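Local coordinates for protein alpha-/beta-galactoside alpha-2,3-sialyltransferase (Photobacterium phosphoreum, PDB 2ZWI) that probably transfers sialic acid from CMP-sialic acid to galactosides as an alpha-2,3-sialyltransferase, and binds CMP and zinc, at residues H171-D176 against M198-F203. Numbering follows the deposited sequence.
Sequences HMLRAD and MKWDYF. With GOL (glycerol), chain H.
M198 packs along the backbone of H171 and M172 and against L173 in a buried contact where two neighbouring parallel strands end, at the cleft of a GT-B glycosyltransferase. Strand 168-172 and 195-197, an edge strand, belong to the seven-stranded parallel sheet, and a single straight backbone bond, M198 N to M172 O at 2.9 Å (N-H...O 171°), carries their pairing one residue past the end of 195-197. Beyond it the chains part: 171-176 turns at L173 and R174, while 198-203 runs on as a loop leading to helix 208-218.

Methionine suits this junction because its long, unbranched chain follows the strand end. With CG beside its own backbone N (chi1 -81°) and the rest extended, M198 lays CG over the M172 carbonyl and ends with CE 3.4 Å from H171 O. Just before that methyl, M198 SD lies 3.5 Å from L173 CD1, part of leucine's branched apolar tip, the two side chains crossing at a slant. The same leucine methyl approaches the edge of the W200 indole more loosely, and L14 of helix 14-26 touches both residues. Tryptophan pairs an apolar ring for packing with one edge N-H. W200 also packs on E306, a CMP-binding residue of helix 305-310 in the second domain, beside the nucleotide pocket.

Within 171-176, R174 and D176 form a salt bridge across the turn: with its chain bent at chi2 and chi3, R174 grips D176 side-on, NE to OD1 and NH2 to OD2, its planar N-H edge matching the two carboxylate oxygens. A glycerol, probably from the crystallisation liquor, bridges the W200 N-H and the L173 carbonyl, which do not meet directly: its O3 accepts from W200 NE1 at 2.9 Å and donates to L173 O at 2.8 Å.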
loop_
_atom_site.group_PDB
_atom_site.type_symbol
_atom_site.label_atom_id
_atom_site.label_comp_id
_atom_site.label_asym_id
_atom_site.label_seq_id
_atom_site.Cartn_x
_atom_site.Cartn_y
_atom_site.Cartn_z
ATOM N N HIS A 171 10.088 2.346 -1.442
ATOM C CA HIS A 171 9.638 0.977 -1.269
ATOM C C HIS A 171 8.395 0.799 -2.137
ATOM O O HIS A 171 7.360 1.429 -1.889
ATOM C CB HIS A 171 9.338 0.723 0.192
ATOM C CG HIS A 171 10.492 1.016 1.103
ATOM N ND1 HIS A 171 11.217 0.024 1.722
ATOM C CD2 HIS A 171 11.041 2.186 1.503
ATOM C CE1 HIS A 171 12.160 0.563 2.473
ATOM N NE2 HIS A 171 12.073 1.877 2.361
ATOM N N MET A 172 8.503 -0.023 -3.176
ATOM C CA MET A 172 7.439 -0.094 -4.173
ATOM C C MET A 172 6.686 -1.417 -4.191
ATOM O O MET A 172 7.275 -2.495 -4.094
ATOM C CB MET A 172 7.996 0.181 -5.574
ATOM C CG MET A 172 8.650 1.560 -5.756
ATOM S SD MET A 172 9.150 1.809 -7.476
ATOM C CE MET A 172 7.532 2.030 -8.242
ATOM N N LEU A 173 5.375 -1.320 -4.359
ATOM C CA LEU A 173 4.532 -2.485 -4.565
ATOM C C LEU A 173 5.082 -3.378 -5.652
ATOM O O LEU A 173 5.157 -4.590 -5.485
ATOM C CB LEU A 173 3.126 -2.035 -4.950
ATOM C CG LEU A 173 1.933 -2.276 -4.032
ATOM C CD1 LEU A 173 2.278 -2.823 -2.646
ATOM C CD2 LEU A 173 1.041 -1.044 -3.982
ATOM N N ARG A 174 5.470 -2.768 -6.769
ATOM C CA ARG A 174 6.005 -3.517 -7.892
ATOM C C ARG A 174 7.152 -2.719 -8.493
ATOM O O ARG A 174 6.959 -1.953 -9.435
ATOM C CB ARG A 174 4.906 -3.793 -8.948
ATOM C CG ARG A 174 3.828 -4.810 -8.538
ATOM C CD ARG A 174 4.395 -6.255 -8.412
ATOM N NE ARG A 174 4.955 -6.748 -9.671
ATOM C CZ ARG A 174 4.281 -7.455 -10.572
ATOM N NH1 ARG A 174 3.025 -7.791 -10.356
ATOM N NH2 ARG A 174 4.880 -7.839 -11.688
ATOM N N ALA A 175 8.343 -2.893 -7.919
ATOM C CA ALA A 175 9.558 -2.259 -8.416
ATOM C C ALA A 175 9.845 -2.617 -9.889
ATOM O O ALA A 175 10.503 -1.858 -10.596
ATOM C CB ALA A 175 10.744 -2.638 -7.529
ATOM N N ASP A 176 9.340 -3.765 -10.333
ATOM C CA ASP A 176 9.532 -4.240 -11.711
ATOM C C ASP A 176 8.622 -3.552 -12.744
ATOM O O ASP A 176 8.610 -3.942 -13.922
ATOM C CB ASP A 176 9.361 -5.767 -11.783
ATOM C CG ASP A 176 7.986 -6.227 -11.312
ATOM O OD1 ASP A 176 7.379 -5.543 -10.446
ATOM O OD2 ASP A 176 7.502 -7.273 -11.805
ATOM N N MET A 198 8.956 -4.065 -2.254
ATOM C CA MET A 198 8.290 -4.423 -0.996
ATOM C C MET A 198 8.335 -5.931 -0.798
ATOM O O MET A 198 7.995 -6.697 -1.718
ATOM C CB MET A 198 6.837 -3.956 -0.961
ATOM C CG MET A 198 6.659 -2.503 -0.597
ATOM S SD MET A 198 4.909 -2.112 -0.494
ATOM C CE MET A 198 4.933 -0.344 -0.289
ATOM N N LYS A 199 8.777 -6.348 0.389
ATOM C CA LYS A 199 8.841 -7.768 0.744
ATOM C C LYS A 199 7.686 -8.178 1.655
ATOM O O LYS A 199 7.170 -7.367 2.432
ATOM C CB LYS A 199 10.185 -8.118 1.395
ATOM C CG LYS A 199 11.394 -7.786 0.521
ATOM C CD LYS A 199 11.336 -8.440 -0.865
ATOM C CE LYS A 199 11.667 -9.923 -0.804
ATOM N NZ LYS A 199 12.085 -10.423 -2.144
ATOM N N TRP A 200 7.288 -9.442 1.550
ATOM C CA TRP A 200 6.128 -9.950 2.275
ATOM C C TRP A 200 6.418 -11.273 3.001
ATOM O O TRP A 200 5.512 -11.919 3.546
ATOM C CB TRP A 200 4.928 -10.086 1.321
ATOM C CG TRP A 200 4.467 -8.750 0.723
ATOM C CD1 TRP A 200 4.757 -8.259 -0.520
ATOM C CD2 TRP A 200 3.644 -7.754 1.361
ATOM N NE1 TRP A 200 4.170 -7.024 -0.697
ATOM C CE2 TRP A 200 3.483 -6.690 0.440
ATOM C CE3 TRP A 200 3.023 -7.663 2.613
ATOM C CZ2 TRP A 200 2.738 -5.545 0.735
ATOM C CZ3 TRP A 200 2.284 -6.513 2.917
ATOM C CH2 TRP A 200 2.139 -5.477 1.970
ATOM N N ASP A 201 7.689 -11.647 3.040
ATOM C CA ASP A 201 8.107 -12.938 3.599
ATOM C C ASP A 201 8.857 -12.767 4.919
ATOM O O ASP A 201 9.643 -13.633 5.304
ATOM C CB ASP A 201 8.980 -13.684 2.583
ATOM C CG ASP A 201 10.230 -12.902 2.190
ATOM O OD1 ASP A 201 10.417 -11.751 2.651
ATOM O OD2 ASP A 201 11.046 -13.446 1.415
ATOM N N TYR A 202 8.618 -11.647 5.594
ATOM C CA TYR A 202 9.254 -11.362 6.884
ATOM C C TYR A 202 8.990 -12.438 7.936
ATOM O O TYR A 202 9.878 -12.761 8.735
ATOM C CB TYR A 202 8.805 -9.992 7.417
ATOM C CG TYR A 202 9.388 -8.827 6.652
ATOM C CD1 TYR A 202 8.696 -8.250 5.584
ATOM C CD2 TYR A 202 10.636 -8.298 6.994
ATOM C CE1 TYR A 202 9.231 -7.184 4.873
ATOM C CE2 TYR A 202 11.179 -7.230 6.290
ATOM C CZ TYR A 202 10.469 -6.672 5.236
ATOM O OH TYR A 202 11.013 -5.619 4.528
ATOM N N PHE A 203 7.783 -13.002 7.932
ATOM C CA PHE A 203 7.413 -14.004 8.940
ATOM C C PHE A 203 8.255 -15.281 8.875
ATOM O O PHE A 203 8.320 -16.031 9.841
ATOM C CB PHE A 203 5.913 -14.322 8.889
ATOM C CG PHE A 203 5.085 -13.493 9.833
ATOM C CD1 PHE A 203 5.241 -12.103 9.898
ATOM C CD2 PHE A 203 4.124 -14.096 10.647
ATOM C CE1 PHE A 203 4.472 -11.331 10.786
ATOM C CE2 PHE A 203 3.339 -13.326 11.528
ATOM C CZ PHE A 203 3.516 -11.946 11.594
HETATM C C1 GOL H . 4.601 -8.810 -5.872
HETATM O O1 GOL H . 4.040 -9.969 -6.443
HETATM C C2 GOL H . 3.873 -8.412 -4.592
HETATM O O2 GOL H . 3.775 -9.535 -3.740
HETATM C C3 GOL H . 4.721 -7.355 -3.893
HETATM O O3 GOL H . 3.966 -6.228 -3.505
#